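Local coordinates for chain length determinant protein (PDB 4E2H), which probably sets the length distribution of lipopolysaccharide O-antigen chains from the periplasmic side of the inner membrane, at residues Q109-V114 against I229-Y234; R153-A158 against S193-E198; Q134-T139 against Y210-N215. One frame throughout, in Å; residues are numbered along the deposited sequence.

Contact 1: residues Q109-V114 against I229-Y234; sequences QVDDKV and IHAYRY
D111 and V114, about one turn apart on the long helix 97-164, meet A231 and Y232 where the chain returns to the base of the fold. As in other polysaccharide chain-length regulators of this family, a long helix rises from an alpha/beta base; here that base includes an antiparallel sheet with 233-234 as one of its outer strands. Before the contact proper, V110 turns to A57 and L61 of helix 43-65, so the long helix is packed against a second helix next to the returning chain. D111 follows, and its CA is 6.7 Å from the CA of A231. Its CG lies anti to the backbone N (chi1 174°), carrying the carboxylate across to the ring of Y232. D111 CG is 3.9 Å from Y232 CE1, at the ring edge and near the ring plane, while the carboxylate stands almost perpendicular to the ring, the planes 88° apart. An acidic group beside the weakly positive C-H rim of an aromatic ring is probably mildly favourable, although van der Waals contact accounts for the touch itself. The tyrosine has further neighbours: its ring meets that of F54 at an inclination of about 60°, and Y232 CE2 stands 3.7 Å above the plane of the Y234 ring, over its centre. K113 packs on V235 of the second subunit. V114, last in the segment, makes an apolar contact with A231, which thus touches both helix 43-65, through F54, and the long helix. On the long-helix side, V114 CG1, the branch anti to the backbone N, approaches the A231 CB methyl to 4.0 Å.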
loop_
_atom_site.group_PDB
_atom_site.type_symbol
_atom_site.label_atom_id
_atom_site.label_comp_id
_atom_site.label_asym_id
_atom_site.label_seq_id
_atom_site.Cartn_x
_atom_site.Cartn_y
_atom_site.Cartn_z
ATOM N N GLN C 109 16.781 19.013 18.788
ATOM C CA GLN C 109 15.660 19.027 19.708
ATOM C C GLN C 109 14.398 18.660 18.942
ATOM O O GLN C 109 13.485 18.005 19.467
ATOM C CB GLN C 109 15.511 20.401 20.360
ATOM C CG GLN C 109 14.192 20.605 21.105
ATOM C CD GLN C 109 14.057 22.014 21.658
ATOM O OE1 GLN C 109 14.809 22.415 22.547
ATOM N NE2 GLN C 109 13.115 22.783 21.115
ATOM N N VAL C 110 14.352 19.089 17.688
ATOM C CA VAL C 110 13.244 18.728 16.832
ATOM C C VAL C 110 13.458 17.321 16.286
ATOM O O VAL C 110 12.508 16.543 16.192
ATOM C CB VAL C 110 13.051 19.745 15.697
ATOM C CG1 VAL C 110 12.020 19.246 14.702
ATOM C CG2 VAL C 110 12.628 21.094 16.266
ATOM N N ASP C 111 14.701 16.975 15.955
ATOM C CA ASP C 111 14.978 15.633 15.458
ATOM C C ASP C 111 14.660 14.584 16.510
ATOM O O ASP C 111 14.532 13.404 16.201
ATOM C CB ASP C 111 16.420 15.488 15.002
ATOM C CG ASP C 111 16.770 14.056 14.610
ATOM O OD1 ASP C 111 15.917 13.372 14.000
ATOM O OD2 ASP C 111 17.903 13.606 14.917
ATOM N N ASP C 112 14.541 15.001 17.762
ATOM C CA ASP C 112 14.138 14.070 18.805
ATOM C C ASP C 112 12.628 14.055 18.945
ATOM O O ASP C 112 12.032 13.003 19.138
ATOM C CB ASP C 112 14.799 14.425 20.131
ATOM C CG ASP C 112 16.219 13.916 20.216
ATOM O OD1 ASP C 112 16.703 13.322 19.222
ATOM O OD2 ASP C 112 16.858 14.120 21.273
ATOM N N LYS C 113 12.008 15.227 18.841
ATOM C CA LYS C 113 10.560 15.304 18.941
ATOM C C LYS C 113 9.912 14.450 17.839
ATOM O O LYS C 113 9.071 13.592 18.107
ATOM C CB LYS C 113 10.079 16.749 18.875
ATOM C CG LYS C 113 8.561 16.893 18.890
ATOM C CD LYS C 113 8.126 18.342 19.129
ATOM C CE LYS C 113 6.594 18.429 19.207
ATOM N NZ LYS C 113 6.040 19.834 19.089
ATOM N N VAL C 114 10.337 14.680 16.605
ATOM C CA VAL C 114 9.855 13.930 15.464
ATOM C C VAL C 114 10.069 12.436 15.657
ATOM O O VAL C 114 9.231 11.637 15.265
ATOM C CB VAL C 114 10.579 14.343 14.152
ATOM C CG1 VAL C 114 10.348 13.289 13.054
ATOM C CG2 VAL C 114 10.125 15.711 13.689
ATOM N N ILE C 229 14.044 6.460 12.202
ATOM C CA ILE C 229 15.037 7.505 12.472
ATOM C C ILE C 229 15.623 8.071 11.171
ATOM O O ILE C 229 15.767 7.344 10.188
ATOM C CB ILE C 229 16.177 7.019 13.419
ATOM C CG1 ILE C 229 15.592 6.485 14.734
ATOM C CG2 ILE C 229 17.184 8.151 13.691
ATOM C CD1 ILE C 229 16.508 6.620 15.931
ATOM N N HIS C 230 15.951 9.364 11.188
ATOM C CA HIS C 230 16.417 10.124 10.018
ATOM C C HIS C 230 15.314 10.928 9.348
ATOM O O HIS C 230 14.866 10.593 8.244
ATOM C CB HIS C 230 17.110 9.249 8.979
ATOM C CG HIS C 230 18.460 8.767 9.401
ATOM N ND1 HIS C 230 19.446 8.432 8.498
ATOM C CD2 HIS C 230 18.988 8.553 10.631
ATOM C CE1 HIS C 230 20.523 8.036 9.151
ATOM N NE2 HIS C 230 20.273 8.097 10.446
ATOM N N ALA C 231 14.893 11.995 10.022
ATOM C CA ALA C 231 13.935 12.916 9.458
ATOM C C ALA C 231 14.530 13.739 8.304
ATOM O O ALA C 231 13.773 14.253 7.469
ATOM C CB ALA C 231 13.412 13.838 10.545
ATOM N N TYR C 232 15.864 13.860 8.258
ATOM C CA TYR C 232 16.558 14.838 7.394
ATOM C C TYR C 232 18.012 14.427 7.097
ATOM O O TYR C 232 18.533 13.465 7.678
ATOM C CB TYR C 232 16.597 16.209 8.082
ATOM C CG TYR C 232 17.617 16.275 9.212
ATOM C CD1 TYR C 232 17.280 15.900 10.506
ATOM C CD2 TYR C 232 18.921 16.690 8.978
ATOM C CE1 TYR C 232 18.207 15.935 11.535
ATOM C CE2 TYR C 232 19.854 16.726 10.001
ATOM C CZ TYR C 232 19.492 16.346 11.281
ATOM O OH TYR C 232 20.410 16.368 12.314
ATOM N N ARG C 233 18.666 15.162 6.196
ATOM C CA ARG C 233 20.111 15.042 6.034
ATOM C C ARG C 233 20.730 16.423 5.836
ATOM O O ARG C 233 20.106 17.331 5.269
ATOM C CB ARG C 233 20.507 14.073 4.908
ATOM C CG ARG C 233 20.929 14.748 3.600
ATOM C CD ARG C 233 21.468 13.752 2.577
ATOM N NE ARG C 233 21.301 14.231 1.203
ATOM C CZ ARG C 233 22.131 15.079 0.588
ATOM N NH1 ARG C 233 23.198 15.556 1.224
ATOM N NH2 ARG C 233 21.889 15.459 -0.666
ATOM N N TYR C 234 21.952 16.585 6.330
ATOM C CA TYR C 234 22.648 17.858 6.225
ATOM C C TYR C 234 23.249 18.014 4.841
ATOM O O TYR C 234 24.000 17.144 4.391
ATOM C CB TYR C 234 23.761 17.907 7.261
ATOM C CG TYR C 234 23.313 18.416 8.602
ATOM C CD1 TYR C 234 22.485 19.523 8.697
ATOM C CD2 TYR C 234 23.720 17.794 9.775
ATOM C CE1 TYR C 234 22.079 20.014 9.933
ATOM C CE2 TYR C 234 23.319 18.264 11.016
ATOM C CZ TYR C 234 22.502 19.378 11.096
ATOM O OH TYR C 234 22.107 19.860 12.335
#

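Contact 2: residues R153-A158 against S193-E198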
loop_
_atom_site.group_PDB
_atom_site.type_symbol
_atom_site.label_atom_id
_atom_site.label_comp_id
_atom_site.label_asym_id
_atom_site.label_seq_id
_atom_site.Cartn_x
_atom_site.Cartn_y
_atom_site.Cartn_z
ATOM N N ARG C 153 -22.494 -31.369 2.632
ATOM C CA ARG C 153 -23.924 -31.633 2.516
ATOM C C ARG C 153 -24.148 -32.400 1.224
ATOM O O ARG C 153 -24.963 -33.313 1.178
ATOM C CB ARG C 153 -24.783 -30.365 2.605
ATOM C CG ARG C 153 -24.703 -29.705 3.982
ATOM C CD ARG C 153 -25.595 -28.461 4.126
ATOM N NE ARG C 153 -25.426 -27.489 3.044
ATOM C CZ ARG C 153 -24.499 -26.522 3.031
ATOM N NH1 ARG C 153 -23.659 -26.384 4.055
ATOM N NH2 ARG C 153 -24.417 -25.680 1.996
ATOM N N GLN C 154 -23.384 -32.071 0.189
ATOM C CA GLN C 154 -23.500 -32.791 -1.078
ATOM C C GLN C 154 -23.188 -34.262 -0.870
ATOM O O GLN C 154 -23.895 -35.134 -1.356
ATOM C CB GLN C 154 -22.569 -32.184 -2.136
ATOM C CG GLN C 154 -23.052 -30.827 -2.612
ATOM C CD GLN C 154 -22.261 -30.288 -3.779
ATOM O OE1 GLN C 154 -21.033 -30.489 -3.876
ATOM N NE2 GLN C 154 -22.960 -29.610 -4.696
ATOM N N ILE C 155 -22.117 -34.528 -0.140
ATOM C CA ILE C 155 -21.753 -35.890 0.197
ATOM C C ILE C 155 -22.833 -36.576 1.048
ATOM O O ILE C 155 -23.256 -37.675 0.701
ATOM C CB ILE C 155 -20.354 -35.961 0.865
ATOM C CG1 ILE C 155 -19.267 -35.855 -0.208
ATOM C CG2 ILE C 155 -20.202 -37.245 1.662
ATOM C CD1 ILE C 155 -18.084 -34.974 0.176
ATOM N N GLN C 156 -23.293 -35.945 2.133
ATOM C CA GLN C 156 -24.381 -36.529 2.946
ATOM C C GLN C 156 -25.563 -36.931 2.075
ATOM O O GLN C 156 -26.226 -37.934 2.328
ATOM C CB GLN C 156 -24.871 -35.562 4.035
ATOM C CG GLN C 156 -24.346 -35.885 5.439
ATOM C CD GLN C 156 -24.113 -34.632 6.297
ATOM O OE1 GLN C 156 -24.521 -33.526 5.929
ATOM N NE2 GLN C 156 -23.448 -34.808 7.442
ATOM N N GLU C 157 -25.800 -36.134 1.042
ATOM C CA GLU C 157 -26.968 -36.270 0.203
ATOM C C GLU C 157 -26.808 -37.470 -0.716
ATOM O O GLU C 157 -27.720 -38.301 -0.860
ATOM C CB GLU C 157 -27.151 -34.994 -0.605
ATOM C CG GLU C 157 -28.412 -34.908 -1.400
ATOM C CD GLU C 157 -29.629 -34.529 -0.545
ATOM O OE1 GLU C 157 -29.471 -34.376 0.704
ATOM O OE2 GLU C 157 -30.745 -34.383 -1.130
ATOM N N ALA C 158 -25.635 -37.571 -1.330
ATOM C CA ALA C 158 -25.394 -38.652 -2.280
ATOM C C ALA C 158 -25.288 -40.021 -1.585
ATOM O O ALA C 158 -25.309 -41.067 -2.239
ATOM C CB ALA C 158 -24.150 -38.375 -3.102
ATOM N N SER C 193 -17.376 -42.997 5.073
ATOM C CA SER C 193 -16.114 -42.620 5.690
ATOM C C SER C 193 -15.614 -41.491 4.820
ATOM O O SER C 193 -15.082 -41.741 3.743
ATOM C CB SER C 193 -15.124 -43.773 5.624
ATOM O OG SER C 193 -13.814 -43.287 5.358
HETATM N N MSE C 194 -15.782 -40.259 5.281
HETATM C CA MSE C 194 -15.667 -39.092 4.420
HETATM C C MSE C 194 -16.481 -38.069 5.157
HETATM O O MSE C 194 -16.009 -36.975 5.435
HETATM C CB MSE C 194 -16.259 -39.387 3.044
HETATM C CG MSE C 194 -16.187 -38.243 2.041
HETATM SE SE MSE C 194 -15.499 -38.826 0.273
HETATM C CE MSE C 194 -16.953 -38.145 -0.843
ATOM N N ILE C 195 -17.696 -38.462 5.516
ATOM C CA ILE C 195 -18.476 -37.748 6.511
ATOM C C ILE C 195 -17.911 -38.066 7.901
ATOM O O ILE C 195 -17.811 -37.187 8.756
ATOM C CB ILE C 195 -19.986 -38.126 6.414
ATOM C CG1 ILE C 195 -20.495 -37.826 4.998
ATOM C CG2 ILE C 195 -20.807 -37.364 7.436
ATOM C CD1 ILE C 195 -21.604 -38.757 4.533
ATOM N N LYS C 196 -17.540 -39.325 8.120
ATOM C CA LYS C 196 -16.785 -39.729 9.305
ATOM C C LYS C 196 -15.487 -38.913 9.471
ATOM O O LYS C 196 -15.024 -38.674 10.592
ATOM C CB LYS C 196 -16.451 -41.224 9.221
ATOM C CG LYS C 196 -16.501 -41.961 10.557
ATOM C CD LYS C 196 -15.097 -42.341 11.089
ATOM C CE LYS C 196 -15.160 -42.869 12.539
ATOM N NZ LYS C 196 -16.271 -43.834 12.817
ATOM N N HIS C 197 -14.891 -38.497 8.360
ATOM C CA HIS C 197 -13.596 -37.824 8.423
ATOM C C HIS C 197 -13.629 -36.443 7.812
ATOM O O HIS C 197 -12.647 -35.997 7.209
ATOM C CB HIS C 197 -12.525 -38.667 7.746
ATOM C CG HIS C 197 -12.403 -40.050 8.304
ATOM N ND1 HIS C 197 -12.484 -41.181 7.524
ATOM C CD2 HIS C 197 -12.189 -40.482 9.577
ATOM C CE1 HIS C 197 -12.330 -42.252 8.282
ATOM N NE2 HIS C 197 -12.149 -41.860 9.522
ATOM N N GLU C 198 -14.765 -35.776 7.992
ATOM C CA GLU C 198 -15.010 -34.430 7.504
ATOM C C GLU C 198 -14.331 -33.393 8.388
ATOM O O GLU C 198 -14.129 -32.243 7.984
ATOM C CB GLU C 198 -16.530 -34.200 7.427
ATOM C CG GLU C 198 -17.065 -33.008 8.216
ATOM C CD GLU C 198 -16.851 -33.134 9.724
ATOM O OE1 GLU C 198 -16.821 -32.091 10.412
ATOM O OE2 GLU C 198 -16.711 -34.273 10.227
#
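I155 and I195 each bury more surface here than any other residue, with the selenomethionine M194 third. I155 sits on the distal part of the long helix 97-164 and divides its side chain between two neighbours. Its CG2 branch, anti to the backbone N, lies against I195: I155 CG2 is 3.4 Å from I195 CG1 and 3.5 Å from I195 CD1. The two isoleucines run past each other in opposite directions, so the contact is made alongside rather than end to end. The other branch of I155 meets M194, whose chain crosses it at about a right angle. CG of M194 starts anti to its backbone N (chi1 -179°), and bends further out bring the terminal methyl to the isoleucine; M194 CE is 3.3 Å from I155 CG1 and 3.5 Å from I155 CD1, close packing. At the margin, Q156 lays its amide beside I195, with Q156 NE2 3.7 Å from I195 CG2, a van der Waals touch by a nitrogen on an aliphatic branch. R201 touches both I155 and M194, and L159, one turn further along the long helix, touches I195. Neighbouring subunits close in around the contact: E157 OE2 is hydrogen-bonded to T200 OG1 of the second subunit, while S193 and H197 pack on Y161 of the third. Aliphatic packing of this kind joins the end of the short helix 187-195 to the far part of the extended helix that characterises the Wzz periplasmic fold.

Contact 3: residues Q134-T139 against Y210-N215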
loop_
_atom_site.group_PDB
_atom_site.type_symbol
_atom_site.label_atom_id
_atom_site.label_comp_id
_atom_site.label_asym_id
_atom_site.label_seq_id
_atom_site.Cartn_x
_atom_site.Cartn_y
_atom_site.Cartn_z
ATOM N N GLN C 134 -5.952 -9.320 9.398
ATOM C CA GLN C 134 -6.727 -10.287 10.153
ATOM C C GLN C 134 -8.126 -10.395 9.540
ATOM O O GLN C 134 -8.606 -11.496 9.312
ATOM C CB GLN C 134 -6.725 -9.953 11.648
ATOM C CG GLN C 134 -5.365 -10.232 12.304
ATOM C CD GLN C 134 -5.187 -9.523 13.646
ATOM O OE1 GLN C 134 -5.872 -8.521 13.928
ATOM N NE2 GLN C 134 -4.270 -10.043 14.487
ATOM N N ASP C 135 -8.731 -9.259 9.202
ATOM C CA ASP C 135 -9.953 -9.262 8.404
ATOM C C ASP C 135 -9.841 -10.228 7.241
ATOM O O ASP C 135 -10.518 -11.253 7.195
ATOM C CB ASP C 135 -10.242 -7.881 7.807
ATOM C CG ASP C 135 -10.722 -6.874 8.837
ATOM O OD1 ASP C 135 -10.629 -7.163 10.055
ATOM O OD2 ASP C 135 -11.187 -5.779 8.421
ATOM N N SER C 136 -8.983 -9.881 6.290
ATOM C CA SER C 136 -8.922 -10.597 5.032
ATOM C C SER C 136 -8.577 -12.066 5.240
ATOM O O SER C 136 -8.797 -12.889 4.352
ATOM C CB SER C 136 -7.921 -9.955 4.086
ATOM O OG SER C 136 -7.443 -10.926 3.165
ATOM N N LEU C 137 -8.015 -12.399 6.397
ATOM C CA LEU C 137 -7.819 -13.809 6.714
ATOM C C LEU C 137 -9.149 -14.411 7.172
ATOM O O LEU C 137 -9.702 -15.298 6.530
ATOM C CB LEU C 137 -6.766 -14.002 7.799
ATOM C CG LEU C 137 -5.305 -13.932 7.350
ATOM C CD1 LEU C 137 -4.414 -14.389 8.484
ATOM C CD2 LEU C 137 -5.099 -14.793 6.121
ATOM N N ARG C 138 -9.660 -13.911 8.289
ATOM C CA ARG C 138 -10.928 -14.366 8.804
ATOM C C ARG C 138 -11.943 -14.531 7.681
ATOM O O ARG C 138 -12.593 -15.575 7.569
ATOM C CB ARG C 138 -11.463 -13.396 9.847
ATOM C CG ARG C 138 -12.855 -13.750 10.299
ATOM C CD ARG C 138 -13.344 -12.838 11.408
ATOM N NE ARG C 138 -12.517 -11.641 11.547
ATOM C CZ ARG C 138 -12.720 -10.494 10.900
ATOM N NH1 ARG C 138 -13.734 -10.367 10.041
ATOM N NH2 ARG C 138 -11.893 -9.473 11.108
ATOM N N THR C 139 -12.090 -13.504 6.854
ATOM C CA THR C 139 -13.041 -13.581 5.747
ATOM C C THR C 139 -12.784 -14.774 4.829
ATOM O O THR C 139 -13.728 -15.484 4.415
ATOM C CB THR C 139 -13.033 -12.312 4.899
ATOM O OG1 THR C 139 -13.710 -11.262 5.611
ATOM C CG2 THR C 139 -13.716 -12.572 3.527
ATOM N N TYR C 210 -2.081 -17.708 1.532
ATOM C CA TYR C 210 -0.777 -17.993 2.124
ATOM C C TYR C 210 0.118 -16.749 2.176
ATOM O O TYR C 210 0.832 -16.555 3.157
ATOM C CB TYR C 210 -0.080 -19.169 1.431
ATOM C CG TYR C 210 -0.966 -20.379 1.375
ATOM C CD1 TYR C 210 -1.420 -20.974 2.543
ATOM C CD2 TYR C 210 -1.373 -20.921 0.155
ATOM C CE1 TYR C 210 -2.276 -22.080 2.507
ATOM C CE2 TYR C 210 -2.216 -22.035 0.101
ATOM C CZ TYR C 210 -2.669 -22.605 1.287
ATOM O OH TYR C 210 -3.505 -23.703 1.267
ATOM N N GLN C 211 0.073 -15.910 1.138
ATOM C CA GLN C 211 0.884 -14.681 1.118
ATOM C C GLN C 211 0.468 -13.782 2.258
ATOM O O GLN C 211 1.294 -13.275 3.024
ATOM C CB GLN C 211 0.691 -13.895 -0.178
ATOM C CG GLN C 211 1.133 -14.603 -1.436
ATOM C CD GLN C 211 0.815 -13.789 -2.674
ATOM O OE1 GLN C 211 0.580 -12.580 -2.584
ATOM N NE2 GLN C 211 0.786 -14.449 -3.839
ATOM N N THR C 212 -0.839 -13.568 2.336
ATOM C CA THR C 212 -1.425 -12.760 3.375
ATOM C C THR C 212 -0.986 -13.281 4.745
ATOM O O THR C 212 -0.589 -12.503 5.617
ATOM C CB THR C 212 -2.958 -12.776 3.244
ATOM O OG1 THR C 212 -3.366 -11.815 2.254
ATOM C CG2 THR C 212 -3.591 -12.471 4.576
ATOM N N ARG C 213 -1.009 -14.599 4.921
ATOM C CA ARG C 213 -0.730 -15.191 6.231
ATOM C C ARG C 213 0.708 -14.973 6.673
ATOM O O ARG C 213 0.985 -14.762 7.858
ATOM C CB ARG C 213 -1.045 -16.694 6.237
ATOM C CG ARG C 213 -0.746 -17.345 7.574
ATOM C CD ARG C 213 -1.667 -18.527 7.864
ATOM N NE ARG C 213 -0.879 -19.735 8.085
ATOM C CZ ARG C 213 -0.717 -20.700 7.183
ATOM N NH1 ARG C 213 -1.325 -20.616 6.002
ATOM N NH2 ARG C 213 0.033 -21.757 7.468
ATOM N N GLN C 214 1.619 -15.062 5.709
ATOM C CA GLN C 214 3.029 -14.814 5.954
ATOM C C GLN C 214 3.214 -13.331 6.218
ATOM O O GLN C 214 4.021 -12.937 7.058
ATOM C CB GLN C 214 3.868 -15.271 4.758
ATOM C CG GLN C 214 5.353 -14.981 4.878
ATOM C CD GLN C 214 5.990 -15.618 6.101
ATOM O OE1 GLN C 214 6.238 -14.950 7.109
ATOM N NE2 GLN C 214 6.268 -16.916 6.015
ATOM N N ASN C 215 2.439 -12.511 5.515
ATOM C CA ASN C 215 2.548 -11.068 5.662
ATOM C C ASN C 215 2.220 -10.631 7.073
ATOM O O ASN C 215 2.791 -9.669 7.582
ATOM C CB ASN C 215 1.647 -10.350 4.672
ATOM C CG ASN C 215 2.072 -8.917 4.441
ATOM O OD1 ASN C 215 2.872 -8.358 5.207
ATOM N ND2 ASN C 215 1.539 -8.306 3.378
#
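R213, which brushes L137 through its aliphatic base, sends its guanidinium away to the ring of Y210: R213 NH1 lies in the ring plane at its edge, and Y210 CE1 is likewise in the guanidinium plane at its edge. R213 NH2 forms a salt bridge with E146 of the third subunit. On the long helix the guanidinium of R138 has the carbonyl oxygen D135 O over one face, 4.3 Å above the plane. A salt bridge within the same helix joins R138 NH2 to D135 OD1 at 2.8 Å, although the hydrogen bond in it is weak, bent to 129°. Between the helices, L137 and T212 pass each other in opposite directions, with L137 CG 3.6 Å from the T212 CG2 methyl; the even shorter approach of the leucine CD2 is doubtful. With T212 OG1 beside the backbone N (chi1 -82°) and weakly hydrogen-bonded to N208 O, the CG2 methyl is left to meet L137. The local axes approach to 9.9 Å at 140°, broadly antiparallel. With so slight an aliphatic touch here and R213 bridged to E146 of the third subunit, this face probably owes part of its stability to the assembly.

All three contacts use helix 97-164, and each sets a different later element against it: strand 233-234 and its lead-in in contact 1, helix 207-219 in contact 3 and helix 187-195 in contact 2. Contacts 1 and 2 lie on opposite sides of the chain's centre, their own centres 63 Å apart, with contact 3 about 13 Å from it. The two outer contacts are partly buried; contact 3 is a surface contact. Chemistry follows place: contact 1 mixes acid, ring edge and a small apolar pair, contact 2 packs aliphatic branches alongside, and contact 3 is slight, flanked by charged groups. Contacts 2 and 3 both meet the third subunit; contact 1 reaches it through a weak, long R233-E117 ion pair.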